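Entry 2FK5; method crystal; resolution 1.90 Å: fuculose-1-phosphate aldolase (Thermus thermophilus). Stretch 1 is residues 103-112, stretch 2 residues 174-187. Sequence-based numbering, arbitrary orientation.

Stretch 1, residues 103-112: RLRPLDLEGQ
Stretch 2 174-187: TTLEESAQILLYHR

Residues 174-187 form an unbroken helical segment, phi near -63° and psi near -42°, against which residues 103-112 lie as the end of a strand, a turn and the start of a second helix. Arg103 and Leu104 are extended (-159/141 and -103/121), Arg105 (-113/107) and Pro106 (-57/147) carry the chain on, Leu107 turns it at -96/-26, and Asp108 (-86/150) opens the helix that runs through Leu109-Gln112. The closest pair of CA atoms is Pro106 CA and Ser179 CA, 5.4 Å apart; Leu107 CA is 6.7 Å from Leu183 CA. Together the two surfaces bury 540 Å².

The shape of the contact depends on small residues near its middle. Gly111 CA sits 3.4 Å from Ser179 OG and 3.8 Å from Thr175 CG2. A CB placed ideally on Gly111 would fall 2.1 Å from Ser179 OG, a clash, so the absence of a side chain makes the hollow that the serine hydroxyl occupies. Pro106 borders the same site, its CB 3.6 Å from Ser179 OG. Thr175, chi1 m, also brings CG2 to 4.1 Å from Glu110 O.

Asp108 joins this packing to the polar chemistry. Its CA-CB bond points toward the long helix, and chi1 p with chi2 -63° spreads the carboxylate between two tasks. OD2 accepts from Gly111 N at 3.0 Å, capping the new helix, whose first backbone turn is closed by Gln112 N to Asp108 O at 2.9 Å. OD1 lies 2.8 Å from Ser179 OG (chi1 m), within hydrogen-bonding distance. Two waters extend the polar network between the stretches. Water 1 accepts from Leu107 N and donates to Asp108 OD1 and Ser179 O, each at 2.8 Å from its oxygen; water 2 donates to Asp108 OD2 at 2.6 Å and Thr175 O at 3.2 Å. The aliphatic part of Asp108 is used as well: its CB rests 3.8 Å from CD1 of Ile182 (chi1 m, chi2 t).

Leucines supply the larger bumps. Leu104, t/t and buried, has its CA-CB bond directed toward the helix, and its two methyls fork over it: CD1 lies 4.1 Å from Ala180 CB and 4.2 Å from Leu176 CD1, while CD2 meets Leu183 CD1 at 3.5 Å. Leu176 (t/p), although its CA-CB bond points away, brings its end back to the contact. Leu183 (m/t) leaves its backbone sideways and wedges between Leu104 and Leu107, its CD2 3.5 Å from Leu107 CG and 3.9 Å from Arg105 O. Leu107 (m/t) then reaches one turn farther along the helix, placing CD1 over a face of the His186 ring, 3.8 Å from the centroid and 18° off the normal, a CH-pi contact; His186 has chi1 t and chi2 -80°.

Finally, Gln112 (m/t, chi3 -31°) turns back within its own stretch, NE2 donating to Pro106 O at 3.1 Å and bracing the turn.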

# COMPACT_ATOMS: atom_id res chain seq x y z
N ARG A 103 20.36 -24.64 14.69
CA ARG A 103 19.17 -25.03 13.94
C ARG A 103 17.96 -24.34 14.56
O ARG A 103 17.86 -24.22 15.79
CB ARG A 103 18.98 -26.55 13.98
CG ARG A 103 18.70 -27.08 15.37
CD ARG A 103 18.87 -28.59 15.46
NE ARG A 103 18.74 -29.03 16.85
CZ ARG A 103 19.10 -30.23 17.29
NH1 ARG A 103 19.62 -31.13 16.46
NH2 ARG A 103 18.94 -30.53 18.57
N LEU A 104 17.03 -23.88 13.72
CA LEU A 104 15.86 -23.22 14.26
C LEU A 104 14.68 -24.19 14.21
O LEU A 104 14.33 -24.68 13.15
CB LEU A 104 15.56 -21.95 13.45
CG LEU A 104 14.50 -21.00 14.00
CD1 LEU A 104 14.70 -19.60 13.44
CD2 LEU A 104 13.12 -21.56 13.67
N ARG A 105 14.10 -24.48 15.37
CA ARG A 105 12.97 -25.41 15.44
C ARG A 105 11.72 -24.65 15.85
O ARG A 105 11.56 -24.26 17.01
CB ARG A 105 13.27 -26.54 16.44
CG ARG A 105 14.46 -27.40 16.05
CD ARG A 105 14.80 -28.46 17.10
N PRO A 106 10.80 -24.44 14.90
CA PRO A 106 9.56 -23.72 15.19
C PRO A 106 8.72 -24.30 16.32
O PRO A 106 8.68 -25.51 16.50
CB PRO A 106 8.80 -23.77 13.86
CG PRO A 106 9.90 -23.87 12.84
CD PRO A 106 10.84 -24.86 13.49
N LEU A 107 8.05 -23.43 17.05
CA LEU A 107 7.16 -23.84 18.14
C LEU A 107 5.73 -23.92 17.61
O LEU A 107 4.90 -24.66 18.14
CB LEU A 107 7.19 -22.82 19.27
CG LEU A 107 8.46 -22.67 20.11
CD1 LEU A 107 8.29 -21.47 21.03
CD2 LEU A 107 8.70 -23.94 20.92
N ASP A 108 5.44 -23.14 16.57
CA ASP A 108 4.09 -23.09 16.00
C ASP A 108 3.81 -24.17 14.98
O ASP A 108 4.71 -24.61 14.27
CB ASP A 108 3.85 -21.72 15.37
CG ASP A 108 4.82 -21.42 14.23
OD1 ASP A 108 6.04 -21.34 14.49
OD2 ASP A 108 4.36 -21.28 13.08
N LEU A 109 2.55 -24.58 14.88
CA LEU A 109 2.16 -25.64 13.95
C LEU A 109 2.54 -25.38 12.50
O LEU A 109 3.08 -26.27 11.84
CB LEU A 109 0.66 -25.90 14.04
CG LEU A 109 0.19 -27.13 13.24
CD2 LEU A 109 -1.34 -27.20 13.29
N GLU A 110 2.25 -24.19 11.99
CA GLU A 110 2.58 -23.88 10.60
C GLU A 110 4.08 -24.09 10.35
O GLU A 110 4.47 -24.72 9.37
CB GLU A 110 2.19 -22.43 10.26
CD GLU A 110 0.19 -22.52 8.73
OE1 GLU A 110 -1.03 -22.71 8.56
N GLY A 111 4.91 -23.57 11.24
CA GLY A 111 6.34 -23.70 11.09
C GLY A 111 6.80 -25.15 11.20
O GLY A 111 7.67 -25.59 10.45
N GLN A 112 6.23 -25.90 12.13
CA GLN A 112 6.63 -27.29 12.28
C GLN A 112 6.23 -28.10 11.06
O GLN A 112 6.96 -28.99 10.63
CB GLN A 112 6.01 -27.91 13.54
CG GLN A 112 6.39 -27.18 14.81
CD GLN A 112 5.87 -27.87 16.04
OE1 GLN A 112 4.82 -28.51 16.02
NE2 GLN A 112 6.60 -27.72 17.15
N THR A 174 8.09 -16.47 4.55
CA THR A 174 7.29 -15.71 5.51
C THR A 174 7.02 -16.56 6.74
O THR A 174 7.01 -16.04 7.86
CB THR A 174 5.94 -15.20 4.91
OG1 THR A 174 5.13 -16.30 4.49
CG2 THR A 174 6.20 -14.29 3.73
N THR A 175 6.81 -17.86 6.54
CA THR A 175 6.57 -18.78 7.65
C THR A 175 7.81 -18.82 8.54
O THR A 175 7.70 -18.87 9.77
CB THR A 175 6.27 -20.20 7.13
OG1 THR A 175 4.99 -20.20 6.48
CG2 THR A 175 6.25 -21.20 8.28
N LEU A 176 8.99 -18.79 7.91
CA LEU A 176 10.25 -18.79 8.66
C LEU A 176 10.39 -17.58 9.57
O LEU A 176 10.73 -17.72 10.75
CB LEU A 176 11.45 -18.85 7.71
CG LEU A 176 12.82 -18.59 8.36
CD1 LEU A 176 12.99 -19.44 9.61
CD2 LEU A 176 13.92 -18.91 7.36
N GLU A 177 10.15 -16.37 9.06
CA GLU A 177 10.30 -15.19 9.92
C GLU A 177 9.22 -15.15 10.99
O GLU A 177 9.48 -14.75 12.11
CB GLU A 177 10.31 -13.89 9.10
CG GLU A 177 10.35 -12.59 9.95
CD GLU A 177 11.68 -12.36 10.71
OE1 GLU A 177 11.86 -11.25 11.27
OE2 GLU A 177 12.54 -13.26 10.76
N GLU A 178 8.00 -15.59 10.65
CA GLU A 178 6.92 -15.63 11.64
C GLU A 178 7.29 -16.61 12.77
O GLU A 178 7.08 -16.32 13.94
CB GLU A 178 5.61 -16.05 10.98
CG GLU A 178 5.21 -15.15 9.82
CD GLU A 178 3.95 -15.60 9.11
OE1 GLU A 178 3.76 -16.83 8.97
OE2 GLU A 178 3.17 -14.73 8.68
N SER A 179 7.85 -17.76 12.40
CA SER A 179 8.26 -18.75 13.40
C SER A 179 9.40 -18.19 14.27
O SER A 179 9.43 -18.43 15.48
CB SER A 179 8.70 -20.05 12.72
OG SER A 179 7.57 -20.80 12.26
N ALA A 180 10.32 -17.45 13.66
CA ALA A 180 11.44 -16.85 14.40
C ALA A 180 10.92 -15.80 15.39
O ALA A 180 11.36 -15.74 16.54
CB ALA A 180 12.42 -16.21 13.42
N GLN A 181 9.99 -14.97 14.93
CA GLN A 181 9.40 -13.95 15.80
C GLN A 181 8.66 -14.62 16.96
O GLN A 181 8.78 -14.20 18.10
CB GLN A 181 8.45 -13.05 15.00
CG GLN A 181 9.19 -12.26 13.92
CD GLN A 181 8.31 -11.27 13.19
OE1 GLN A 181 7.09 -11.37 13.22
NE2 GLN A 181 8.93 -10.30 12.53
N ILE A 182 7.88 -15.66 16.66
CA ILE A 182 7.17 -16.37 17.72
C ILE A 182 8.16 -16.92 18.75
O ILE A 182 7.93 -16.84 19.96
CB ILE A 182 6.29 -17.50 17.14
CG1 ILE A 182 5.09 -16.88 16.41
CG2 ILE A 182 5.80 -18.44 18.25
CD1 ILE A 182 4.22 -17.91 15.69
N LEU A 183 9.27 -17.47 18.27
CA LEU A 183 10.31 -17.99 19.16
C LEU A 183 10.85 -16.87 20.06
O LEU A 183 11.00 -17.04 21.28
CB LEU A 183 11.48 -18.58 18.35
CG LEU A 183 11.31 -20.00 17.83
CD1 LEU A 183 12.43 -20.34 16.84
CD2 LEU A 183 11.35 -20.96 19.01
N LEU A 184 11.14 -15.73 19.45
CA LEU A 184 11.66 -14.59 20.20
C LEU A 184 10.64 -14.10 21.24
O LEU A 184 10.97 -13.94 22.41
CB LEU A 184 12.01 -13.43 19.25
CG LEU A 184 12.38 -12.09 19.92
CD1 LEU A 184 13.70 -12.22 20.69
CD2 LEU A 184 12.51 -11.01 18.85
N TYR A 185 9.41 -13.85 20.80
CA TYR A 185 8.38 -13.37 21.71
C TYR A 185 8.17 -14.35 22.86
O TYR A 185 8.05 -13.96 24.02
CB TYR A 185 7.06 -13.18 20.97
CG TYR A 185 7.10 -12.16 19.85
CD1 TYR A 185 6.27 -12.31 18.74
CD2 TYR A 185 7.91 -11.04 19.92
CE1 TYR A 185 6.25 -11.37 17.72
CE2 TYR A 185 7.90 -10.08 18.90
CZ TYR A 185 7.06 -10.26 17.80
OH TYR A 185 7.02 -9.33 16.79
N HIS A 186 8.09 -15.63 22.53
CA HIS A 186 7.92 -16.66 23.55
C HIS A 186 9.04 -16.59 24.60
O HIS A 186 8.79 -16.65 25.81
CB HIS A 186 7.90 -18.03 22.85
CG HIS A 186 7.89 -19.19 23.79
ND1 HIS A 186 9.02 -19.65 24.42
CD2 HIS A 186 6.88 -19.99 24.21
CE1 HIS A 186 8.71 -20.69 25.18
NE2 HIS A 186 7.42 -20.91 25.07
N ARG A 187 10.27 -16.43 24.13
CA ARG A 187 11.43 -16.36 25.03
C ARG A 187 11.47 -15.08 25.87
O ARG A 187 11.81 -15.13 27.06
CB ARG A 187 12.71 -16.49 24.20
CG ARG A 187 14.00 -16.52 25.00
CD ARG A 187 15.11 -16.91 24.04
NE ARG A 187 16.45 -16.74 24.56
CZ ARG A 187 17.27 -17.74 24.88
NH1 ARG A 187 16.87 -18.99 24.73
NH2 ARG A 187 18.50 -17.49 25.30
O HOH W 1 8.10 -20.70 16.33
O HOH W 2 4.98 -19.73 11.11